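Local coordinates for putative methyltransferase protein (PDB 5BP9) that probably transfers methyl groups from S-adenosylmethionine, and binds the spent cofactor S-adenosyl-L-homocysteine, at residues A[62-66]-A[77-83]; A[93-97]-A[271-275]; A[169-175]-A[242-246]. One frame throughout, in Å; residues are numbered along the deposited sequence. Where two conformers were deposited one is given.

Interaction 1. Residues A[62-66]-A[77-83]; sequences KADRL and EIPVKQL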
loop_
_atom_site.group_PDB
_atom_site.type_symbol
_atom_site.label_atom_id
_atom_site.label_comp_id
_atom_site.label_asym_id
_atom_site.label_seq_id
_atom_site.Cartn_x
_atom_site.Cartn_y
_atom_site.Cartn_z
ATOM N N LYS A 62 1.535 -23.900 2.909
ATOM C CA LYS A 62 2.888 -24.085 2.380
ATOM C C LYS A 62 2.992 -23.255 1.101
ATOM O O LYS A 62 1.995 -23.041 0.413
ATOM C CB LYS A 62 3.156 -25.557 2.037
ATOM C CG LYS A 62 3.123 -26.505 3.234
ATOM N N ALA A 63 4.199 -22.806 0.777
ATOM C CA ALA A 63 4.408 -22.002 -0.425
ATOM C C ALA A 63 5.878 -22.001 -0.816
ATOM O O ALA A 63 6.753 -22.187 0.028
ATOM C CB ALA A 63 3.902 -20.565 -0.202
ATOM N N ASP A 64 6.130 -21.813 -2.113
ATOM C CA ASP A 64 7.455 -21.529 -2.632
ATOM C C ASP A 64 7.735 -20.037 -2.276
ATOM O O ASP A 64 6.948 -19.358 -1.577
ATOM C CB ASP A 64 7.492 -21.826 -4.154
ATOM C CG ASP A 64 8.904 -21.805 -4.777
ATOM O OD1 ASP A 64 9.931 -21.676 -4.044
ATOM O OD2 ASP A 64 9.006 -21.884 -6.031
ATOM N N ARG A 65 8.871 -19.532 -2.717
ATOM C CA ARG A 65 9.268 -18.181 -2.404
ATOM C C ARG A 65 8.708 -17.191 -3.422
ATOM O O ARG A 65 8.666 -17.450 -4.624
ATOM C CB ARG A 65 10.780 -18.077 -2.363
ATOM C CG ARG A 65 11.460 -19.035 -1.405
ATOM C CD ARG A 65 10.927 -19.001 0.008
ATOM N NE ARG A 65 11.584 -19.990 0.867
ATOM C CZ ARG A 65 12.760 -19.848 1.476
ATOM N NH1 ARG A 65 13.501 -18.742 1.356
ATOM N NH2 ARG A 65 13.205 -20.845 2.236
ATOM N N LEU A 66 8.270 -16.056 -2.904
ATOM C CA LEU A 66 7.849 -14.929 -3.729
ATOM C C LEU A 66 9.090 -14.093 -4.020
ATOM O O LEU A 66 9.621 -13.441 -3.141
ATOM C CB LEU A 66 6.755 -14.118 -3.020
ATOM C CG LEU A 66 6.237 -12.877 -3.749
ATOM C CD1 LEU A 66 5.658 -13.225 -5.132
ATOM C CD2 LEU A 66 5.224 -12.177 -2.848
ATOM N N GLU A 77 13.602 -11.781 -1.923
ATOM C CA GLU A 77 12.329 -12.440 -1.648
ATOM C C GLU A 77 11.462 -11.615 -0.686
ATOM O O GLU A 77 11.982 -10.832 0.129
ATOM C CB GLU A 77 12.585 -13.816 -1.048
ATOM C CG GLU A 77 13.298 -14.772 -1.996
ATOM C CD GLU A 77 13.594 -16.139 -1.387
ATOM O OE1 GLU A 77 13.195 -16.377 -0.217
ATOM O OE2 GLU A 77 14.230 -16.977 -2.106
ATOM N N ILE A 78 10.147 -11.813 -0.803
ATOM C CA ILE A 78 9.163 -11.286 0.116
ATOM C C ILE A 78 8.647 -12.481 0.919
ATOM O O ILE A 78 7.988 -13.345 0.359
ATOM C CB ILE A 78 7.988 -10.600 -0.615
ATOM C CG1 ILE A 78 8.458 -9.316 -1.291
ATOM C CG2 ILE A 78 6.880 -10.273 0.375
ATOM C CD1 ILE A 78 7.479 -8.771 -2.317
ATOM N N PRO A 79 8.951 -12.558 2.229
ATOM C CA PRO A 79 8.488 -13.743 2.995
ATOM C C PRO A 79 6.967 -13.877 3.023
ATOM O O PRO A 79 6.280 -12.905 3.371
ATOM C CB PRO A 79 9.046 -13.494 4.404
ATOM C CG PRO A 79 10.217 -12.598 4.188
ATOM C CD PRO A 79 9.848 -11.709 3.033
ATOM N N VAL A 80 6.457 -15.055 2.671
ATOM C CA VAL A 80 4.999 -15.226 2.430
ATOM C C VAL A 80 4.208 -15.324 3.735
ATOM O O VAL A 80 3.141 -14.744 3.857
ATOM C CB VAL A 80 4.650 -16.419 1.503
ATOM C CG1 VAL A 80 3.137 -16.539 1.271
ATOM C CG2 VAL A 80 5.312 -16.252 0.128
ATOM N N LYS A 81 4.740 -16.035 4.725
ATOM C CA LYS A 81 4.073 -16.097 6.031
ATOM C C LYS A 81 3.823 -14.689 6.624
ATOM O O LYS A 81 2.779 -14.452 7.243
ATOM C CB LYS A 81 4.897 -16.970 6.992
ATOM N N GLN A 82 4.750 -13.754 6.404
ATOM C CA GLN A 82 4.654 -12.383 6.943
ATOM C C GLN A 82 3.522 -11.567 6.308
ATOM O O GLN A 82 3.009 -10.633 6.923
ATOM C CB GLN A 82 5.990 -11.638 6.788
ATOM N N LEU A 83 3.128 -11.927 5.088
ATOM C CA LEU A 83 1.934 -11.330 4.460
ATOM C C LEU A 83 0.638 -11.676 5.186
ATOM O O LEU A 83 -0.379 -11.020 4.946
ATOM C CB LEU A 83 1.833 -11.771 2.991
ATOM C CG LEU A 83 2.985 -11.323 2.084
ATOM C CD1 LEU A 83 2.859 -11.916 0.688
ATOM C CD2 LEU A 83 3.080 -9.797 2.013
HETATM O O HOH W 1 9.087 -15.669 -0.143
#

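Interaction 2. Residues A[93-97]-A[271-275]; sequences LERTA and YDYLA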
loop_
_atom_site.group_PDB
_atom_site.type_symbol
_atom_site.label_atom_id
_atom_site.label_comp_id
_atom_site.label_asym_id
_atom_site.label_seq_id
_atom_site.Cartn_x
_atom_site.Cartn_y
_atom_site.Cartn_z
ATOM N N LEU A 93 4.593 0.922 12.969
ATOM C CA LEU A 93 3.876 1.975 12.249
ATOM C C LEU A 93 2.492 1.521 11.830
ATOM O O LEU A 93 1.541 2.327 11.837
ATOM C CB LEU A 93 4.676 2.480 11.059
ATOM C CG LEU A 93 6.067 3.055 11.394
ATOM C CD1 LEU A 93 6.759 3.483 10.104
ATOM C CD2 LEU A 93 5.990 4.217 12.360
ATOM N N GLU A 94 2.370 0.247 11.502
ATOM C CA GLU A 94 1.089 -0.323 11.110
ATOM C C GLU A 94 0.153 -0.454 12.306
ATOM O O GLU A 94 -1.026 -0.092 12.210
ATOM C CB GLU A 94 1.273 -1.662 10.393
ATOM C CG GLU A 94 2.046 -1.515 9.083
ATOM C CD GLU A 94 2.325 -2.835 8.411
ATOM O OE1 GLU A 94 1.634 -3.823 8.714
ATOM O OE2 GLU A 94 3.259 -2.883 7.576
ATOM N N ARG A 95 0.680 -0.935 13.434
ATOM C CA ARG A 95 -0.113 -1.034 14.657
ATOM C C ARG A 95 -0.644 0.334 15.061
ATOM O O ARG A 95 -1.806 0.469 15.475
ATOM C CB ARG A 95 0.714 -1.641 15.812
ATOM C CG ARG A 95 1.182 -3.064 15.591
ATOM C CD ARG A 95 1.742 -3.675 16.878
ATOM N NE ARG A 95 2.803 -2.871 17.513
ATOM C CZ ARG A 95 4.125 -3.040 17.366
ATOM N NH1 ARG A 95 4.635 -3.976 16.566
ATOM N NH2 ARG A 95 4.962 -2.241 18.023
ATOM N N THR A 96 0.210 1.353 14.933
ATOM C CA THR A 96 -0.123 2.712 15.313
ATOM C C THR A 96 -1.277 3.213 14.448
ATOM O O THR A 96 -2.251 3.777 14.936
ATOM C CB THR A 96 1.106 3.646 15.167
ATOM O OG1 THR A 96 2.162 3.178 16.029
ATOM C CG2 THR A 96 0.746 5.094 15.514
ATOM N N ALA A 97 -1.168 2.985 13.147
ATOM C CA ALA A 97 -2.229 3.378 12.232
ATOM C C ALA A 97 -3.571 2.686 12.480
ATOM O O ALA A 97 -4.593 3.353 12.481
ATOM C CB ALA A 97 -1.766 3.169 10.791
ATOM N N TYR A 271 14.528 4.720 8.956
ATOM C CA TYR A 271 14.209 5.813 8.005
ATOM C C TYR A 271 12.739 5.823 7.546
ATOM O O TYR A 271 12.390 6.457 6.560
ATOM C CB TYR A 271 15.155 5.816 6.783
ATOM C CG TYR A 271 16.611 5.982 7.151
ATOM C CD1 TYR A 271 17.121 7.233 7.478
ATOM C CD2 TYR A 271 17.451 4.894 7.189
ATOM C CE1 TYR A 271 18.459 7.396 7.825
ATOM C CE2 TYR A 271 18.796 5.029 7.549
ATOM C CZ TYR A 271 19.293 6.286 7.861
ATOM O OH TYR A 271 20.624 6.446 8.215
ATOM N N ASP A 272 11.903 5.134 8.306
ATOM C CA ASP A 272 10.488 4.981 8.033
ATOM C C ASP A 272 9.637 5.861 8.937
ATOM O O ASP A 272 10.049 6.267 10.026
ATOM C CB ASP A 272 10.030 3.511 8.104
ATOM C CG ASP A 272 10.505 2.772 9.346
ATOM O OD1 ASP A 272 11.351 3.276 10.110
ATOM O OD2 ASP A 272 10.001 1.663 9.538
ATOM N N TYR A 273 8.429 6.160 8.459
ATOM C CA TYR A 273 7.533 7.030 9.193
ATOM C C TYR A 273 6.081 6.791 8.823
ATOM O O TYR A 273 5.786 6.235 7.744
ATOM C CB TYR A 273 7.889 8.500 8.969
ATOM C CG TYR A 273 7.604 8.944 7.560
ATOM C CD1 TYR A 273 8.545 8.769 6.581
ATOM C CD2 TYR A 273 6.375 9.498 7.218
ATOM C CE1 TYR A 273 8.305 9.098 5.260
ATOM C CE2 TYR A 273 6.101 9.856 5.894
ATOM C CZ TYR A 273 7.068 9.664 4.925
ATOM O OH TYR A 273 6.762 10.000 3.646
ATOM N N LEU A 274 5.207 7.230 9.731
ATOM C CA LEU A 274 3.763 7.256 9.518
ATOM C C LEU A 274 3.344 8.697 9.469
ATOM O O LEU A 274 3.685 9.469 10.382
ATOM C CB LEU A 274 3.025 6.510 10.616
ATOM C CG LEU A 274 1.483 6.496 10.534
ATOM C CD1 LEU A 274 0.983 5.657 9.363
ATOM C CD2 LEU A 274 0.873 6.049 11.847
ATOM N N ALA A 275 2.621 9.063 8.398
ATOM C CA ALA A 275 2.087 10.401 8.233
ATOM C C ALA A 275 0.568 10.386 8.155
ATOM O O ALA A 275 -0.047 9.380 7.781
ATOM C CB ALA A 275 2.640 11.051 6.973
#

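Interaction 3. Residues A[169-175]-A[242-246]; sequences NGSGIIG and DWLYI. With SAH (S-adenosyl-L-homocysteine), chain D; ETE (2-{2-[2-2-(methoxy-ethoxy)-ethoxy]-ethoxy}-ethanol), chain B.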
loop_
_atom_site.group_PDB
_atom_site.type_symbol
_atom_site.label_atom_id
_atom_site.label_comp_id
_atom_site.label_asym_id
_atom_site.label_seq_id
_atom_site.Cartn_x
_atom_site.Cartn_y
_atom_site.Cartn_z
ATOM N N ASN A 169 4.580 0.542 3.119
ATOM C CA ASN A 169 4.958 1.496 2.098
ATOM C C ASN A 169 3.744 1.898 1.283
ATOM O O ASN A 169 3.644 1.628 0.073
ATOM C CB ASN A 169 6.084 1.010 1.179
ATOM C CG ASN A 169 6.664 2.151 0.393
ATOM O OD1 ASN A 169 7.060 3.148 0.989
ATOM N ND2 ASN A 169 6.677 2.052 -0.943
ATOM N N GLY A 170 2.815 2.559 1.972
ATOM C CA GLY A 170 1.572 2.993 1.399
ATOM C C GLY A 170 1.688 3.933 0.238
ATOM O O GLY A 170 0.810 3.974 -0.603
ATOM N N SER A 171 2.796 4.668 0.157
ATOM C CA SER A 171 3.041 5.516 -0.984
ATOM C C SER A 171 3.229 4.732 -2.285
ATOM O O SER A 171 3.087 5.284 -3.364
ATOM C CB SER A 171 4.273 6.370 -0.733
ATOM O OG SER A 171 5.370 5.575 -0.386
ATOM N N GLY A 172 3.581 3.457 -2.174
ATOM C CA GLY A 172 3.947 2.661 -3.314
ATOM C C GLY A 172 3.040 2.742 -4.502
ATOM O O GLY A 172 3.501 2.949 -5.636
ATOM N N ILE A 173 1.738 2.620 -4.224
ATOM C CA ILE A 173 0.647 2.602 -5.200
ATOM C C ILE A 173 0.637 3.835 -6.108
ATOM O O ILE A 173 0.189 3.787 -7.256
ATOM C CB ILE A 173 -0.688 2.385 -4.440
ATOM C CG1 ILE A 173 -0.801 0.889 -4.097
ATOM C CG2 ILE A 173 -1.923 2.738 -5.261
ATOM C CD1 ILE A 173 -1.956 0.519 -3.197
ATOM N N ILE A 174 1.102 4.956 -5.554
ATOM C CA ILE A 174 1.164 6.225 -6.322
ATOM C C ILE A 174 2.148 6.111 -7.508
ATOM O O ILE A 174 1.953 6.741 -8.569
ATOM C CB ILE A 174 1.476 7.441 -5.417
ATOM C CG1 ILE A 174 0.398 7.574 -4.330
ATOM C CG2 ILE A 174 1.582 8.742 -6.246
ATOM C CD1 ILE A 174 0.778 8.489 -3.214
ATOM N N GLY A 175 3.202 5.313 -7.337
ATOM C CA GLY A 175 4.122 4.957 -8.424
ATOM C C GLY A 175 5.226 5.955 -8.698
ATOM O O GLY A 175 6.414 5.613 -8.662
ATOM N N ASP A 242 5.874 0.441 -11.151
ATOM C CA ASP A 242 6.500 1.517 -10.404
ATOM C C ASP A 242 6.043 1.469 -8.937
ATOM O O ASP A 242 4.868 1.241 -8.652
ATOM C CB ASP A 242 6.109 2.875 -11.020
ATOM C CG ASP A 242 6.639 3.056 -12.441
ATOM O OD1 ASP A 242 7.674 2.453 -12.830
ATOM O OD2 ASP A 242 6.026 3.835 -13.175
ATOM N N TRP A 243 6.978 1.694 -8.007
ATOM C CA TRP A 243 6.682 1.621 -6.578
ATOM C C TRP A 243 7.385 2.808 -5.923
ATOM O O TRP A 243 8.593 2.845 -5.846
ATOM C CB TRP A 243 7.111 0.271 -5.972
ATOM C CG TRP A 243 6.407 -0.129 -4.703
ATOM C CD1 TRP A 243 6.974 -0.395 -3.478
ATOM C CD2 TRP A 243 5.011 -0.397 -4.563
ATOM N NE1 TRP A 243 6.003 -0.772 -2.586
ATOM C CE2 TRP A 243 4.789 -0.782 -3.218
ATOM C CE3 TRP A 243 3.933 -0.354 -5.436
ATOM C CZ2 TRP A 243 3.518 -1.118 -2.736
ATOM C CZ3 TRP A 243 2.674 -0.663 -4.966
ATOM C CH2 TRP A 243 2.469 -1.038 -3.620
ATOM N N LEU A 244 6.599 3.778 -5.467
ATOM C CA LEU A 244 7.144 5.002 -4.898
ATOM C C LEU A 244 7.422 4.873 -3.410
ATOM O O LEU A 244 6.533 4.519 -2.613
ATOM C CB LEU A 244 6.154 6.144 -5.094
ATOM C CG LEU A 244 6.547 7.526 -4.532
ATOM C CD1 LEU A 244 7.742 8.126 -5.257
ATOM C CD2 LEU A 244 5.342 8.454 -4.599
ATOM N N TYR A 245 8.659 5.177 -3.031
ATOM C CA TYR A 245 9.018 5.498 -1.642
ATOM C C TYR A 245 9.200 7.003 -1.580
ATOM O O TYR A 245 9.692 7.592 -2.525
ATOM C CB TYR A 245 10.323 4.798 -1.228
ATOM C CG TYR A 245 10.229 3.298 -1.227
ATOM C CD1 TYR A 245 10.295 2.587 -2.423
ATOM C CD2 TYR A 245 10.071 2.596 -0.055
ATOM C CE1 TYR A 245 10.178 1.210 -2.444
ATOM C CE2 TYR A 245 9.961 1.208 -0.061
ATOM C CZ TYR A 245 10.013 0.518 -1.260
ATOM O OH TYR A 245 9.895 -0.866 -1.283
ATOM N N ILE A 246 8.764 7.630 -0.498
ATOM C CA ILE A 246 8.800 9.083 -0.445
ATOM C C ILE A 246 9.164 9.521 0.969
ATOM O O ILE A 246 8.594 9.046 1.969
ATOM C CB ILE A 246 7.468 9.690 -0.948
ATOM C CG1 ILE A 246 7.565 11.211 -1.102
ATOM C CG2 ILE A 246 6.297 9.306 -0.037
ATOM C CD1 ILE A 246 6.395 11.816 -1.839
HETATM N N SAH D . -1.330 -3.882 2.480
HETATM C CA SAH D . -0.842 -5.303 2.293
HETATM C CB SAH D . -0.169 -5.567 0.938
HETATM C CG SAH D . 0.958 -4.609 0.548
HETATM S SD SAH D . 1.573 -4.995 -1.066
HETATM C C SAH D . 0.121 -5.677 3.386
HETATM O O SAH D . 0.485 -4.853 4.218
HETATM O OXT SAH D . 0.581 -6.812 3.500
HETATM C "C5'" SAH D . 0.715 -3.819 -2.079
HETATM C "C4'" SAH D . -0.669 -4.300 -2.499
HETATM O "O4'" SAH D . -1.306 -3.236 -3.238
HETATM C "C3'" SAH D . -0.714 -5.524 -3.410
HETATM O "O3'" SAH D . -1.621 -6.510 -2.865
HETATM C "C2'" SAH D . -1.172 -4.972 -4.756
HETATM O "O2'" SAH D . -1.855 -5.885 -5.593
HETATM C "C1'" SAH D . -2.025 -3.793 -4.348
HETATM N N9 SAH D . -2.217 -2.720 -5.336
HETATM C C8 SAH D . -1.286 -2.211 -6.160
HETATM N N7 SAH D . -1.703 -1.223 -6.893
HETATM C C5 SAH D . -3.015 -1.049 -6.502
HETATM C C6 SAH D . -4.028 -0.163 -6.898
HETATM N N6 SAH D . -3.845 0.791 -7.828
HETATM N N1 SAH D . -5.248 -0.267 -6.303
HETATM C C2 SAH D . -5.433 -1.229 -5.374
HETATM N N3 SAH D . -4.535 -2.121 -4.922
HETATM C C4 SAH D . -3.339 -1.993 -5.532
HETATM O OH2 ETE B . 0.926 -3.594 -9.658
HETATM C C12 ETE B . 1.336 -4.654 -8.800
HETATM C C22 ETE B . 1.839 -3.990 -7.535
HETATM O OH3 ETE B . 2.174 -4.960 -6.552
HETATM C C13 ETE B . 3.510 -5.344 -4.581
HETATM C C23 ETE B . 2.699 -4.336 -5.380
HETATM O OH4 ETE B . 4.061 -4.723 -3.419
HETATM C C14 ETE B . 6.427 -4.366 -3.589
HETATM C C24 ETE B . 5.327 -5.241 -3.003
HETATM O OH5 ETE B . 7.692 -5.011 -3.460
HETATM C C15 ETE B . 9.742 -4.876 -2.168
HETATM C C25 ETE B . 8.222 -4.976 -2.128
HETATM O OH6 ETE B . 10.301 -5.618 -1.079
HETATM C C26 ETE B . 11.612 -6.122 -1.334
#

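Interaction 1. Residues A[62-66]-A[77-83]
Arg65 and Glu77 carry the charged part of this contact. NH1 of Arg65 lies 2.9 Å from OE1 of Glu77, a salt bridge that is also a fairly straight hydrogen bond (160° at the hydrogen). The carboxylate oxygen sits almost exactly in the guanidinium plane and offers its syn lone pair, yet the two flat groups stand nearly perpendicular, 88° apart, so a single bond forms and not a paired one. CG of Arg65, set beside the backbone N by chi1 (-56°), lies 3.4 Å from OE1 of Glu77, and the bend at the next bond turns the chain so that NH1 reaches the same oxygen.

Backbone polar atoms are joined in two ways. Ile78 N donates to Leu66 O at 2.9 Å, and the same oxygen receives a CA-H...O contact from Glu77 CA. A water bridges the other pair, accepting from Leu66 N and donating to Ile78 O, which lies 2.6 Å from it.

Apolar contacts are centred on Leu66. Its CD2 rests 3.9 Å from Ile78 CB, the two side chains running side by side in the same direction. CD2 also approaches Leu83 CD1, while Leu66 CB meets Val80 CG2 at 4.1 Å.

Helix 49-60 packs against this apolar side, with Met50 touching Leu66 and Ile78, and Ala53 and Phe57 touching Val80. Strand 226-233 adds Tyr233 and Met231, the contact lying at the 76-78 edge of the four-stranded antiparallel sheet, where Ile78 touches the bound polyether.

Interaction 2. Residues A[93-97]-A[271-275]
The side chains of Leu93 and Leu274 lie alongside each other, each reaching toward the other's backbone, and the contact is built round them. CD2 of Leu93 meets CB of Leu274 at 4.1 Å. The other branch, CD1, reaches past to the strand backbone, 3.6 Å from Tyr273 N, and also touches the side chain of Asp272. In return, a chi1 of 178° swings CG of Leu274 away from its own backbone N and puts both methyls on the helix side: CD1 lies 4.0 Å from Ala97 CB, and CD2 approaches Thr96 CG2 at 3.8 Å. The Ala97 N to Leu93 O bond of the helix lies beneath these methyls.

The short axes of 93-97 and 272-275 run almost parallel, 10° apart, with a closest approach of 8.9 Å. Outside this layer, Thr96 OG1 is hydrogen-bonded to Leu92 O and Lys266 NZ, Asp272 OD1 to His270 N. Strand 260-267 flanks the strand, its Ile265 touching Leu274, and strand 195-202 borders Asp272 through Ser202.

No hydrogen bond crosses between the segments, and those of Thr96 OG1 and Asp272 OD1 go to residues outside the pair, so helix 92-100 is joined to the central methyltransferase sheet here by van der Waals packing of aliphatic branches on one another and on the strand backbone.

Interaction 3. Residues A[169-175]-A[242-246]
Gly172 and Leu244 bring the two backbones to a CA-CA distance of 4.3 Å, where Leu244 N donates to Gly172 O at 3.2 Å, while Gly175 N also binds that oxygen within the 3-10 turn. Leu244 O is gripped by two side chains from opposite faces of its plane: Ser171 OG at 2.7 Å, and Asn169 ND2 at 3.0 Å, bent to 146° at the hydrogen. CG of Asn169 points away from its backbone N (chi1 -165°), which carries the amide to Leu244 O and over Tyr245, the planes 20° apart and ND2 3.4 Å above the ring plane, over its centre. Outside the segments, Ser201 OG hydrogen-bonds to both Asn169 OD1 and Ser171 OG, linking the two groups that hold Leu244 O.

The glycines and serine belong to the loop after strand 161-166, in the methyltransferase domain of the AdoMet-dependent family; the partner segment, 242-246, takes in the end of edge strand 236-244 of the antiparallel sheet and the residues just after it. Each segment gives the S-adenosyl-L-homocysteine pocket one residue, Ile173 and Trp243.

Trp243 is sandwiched. Gly172 CA sits over one face in a CH-pi contact, 3.5 Å from the centroid of the six-membered ring and close to its normal, a closeness that leaves no room for a side chain at Gly172. On the opposite face lies the polyether, its C14 offset toward the rim. Trp243 CH2 comes to 3.6 Å from C5' of S-adenosyl-L-homocysteine, obliquely. In one of its two conformers, Ile173 lies against Trp243 and the adenine. Leu244 CD2 lies 4.1 Å from Ile174 CB, and Met180 of helix 180-190 touches both residues.

Along the chain, interaction 1 closes before interaction 2 opens, and interaction 3 is nested inside the loop that interaction 2 closes. Interactions 1 and 3 reach the same antiparallel sheet, at its outermost strands 76-78 and 236-244; their centres are about 21 Å apart, and the bound polyether touches both. Interaction 2 belongs to the seven-stranded mixed sheet, through strand 272-279, with its centre about 23 Å from that of interaction 1. Interactions 2 and 3, with centres about 15 Å apart, meet where Tyr273 OH lies 2.7 Å from Ile246 O, a probable hydrogen bond. Interaction 3 joins the loop after mixed-sheet strand 161-166 to edge strand 236-244, beside the bound cofactor product.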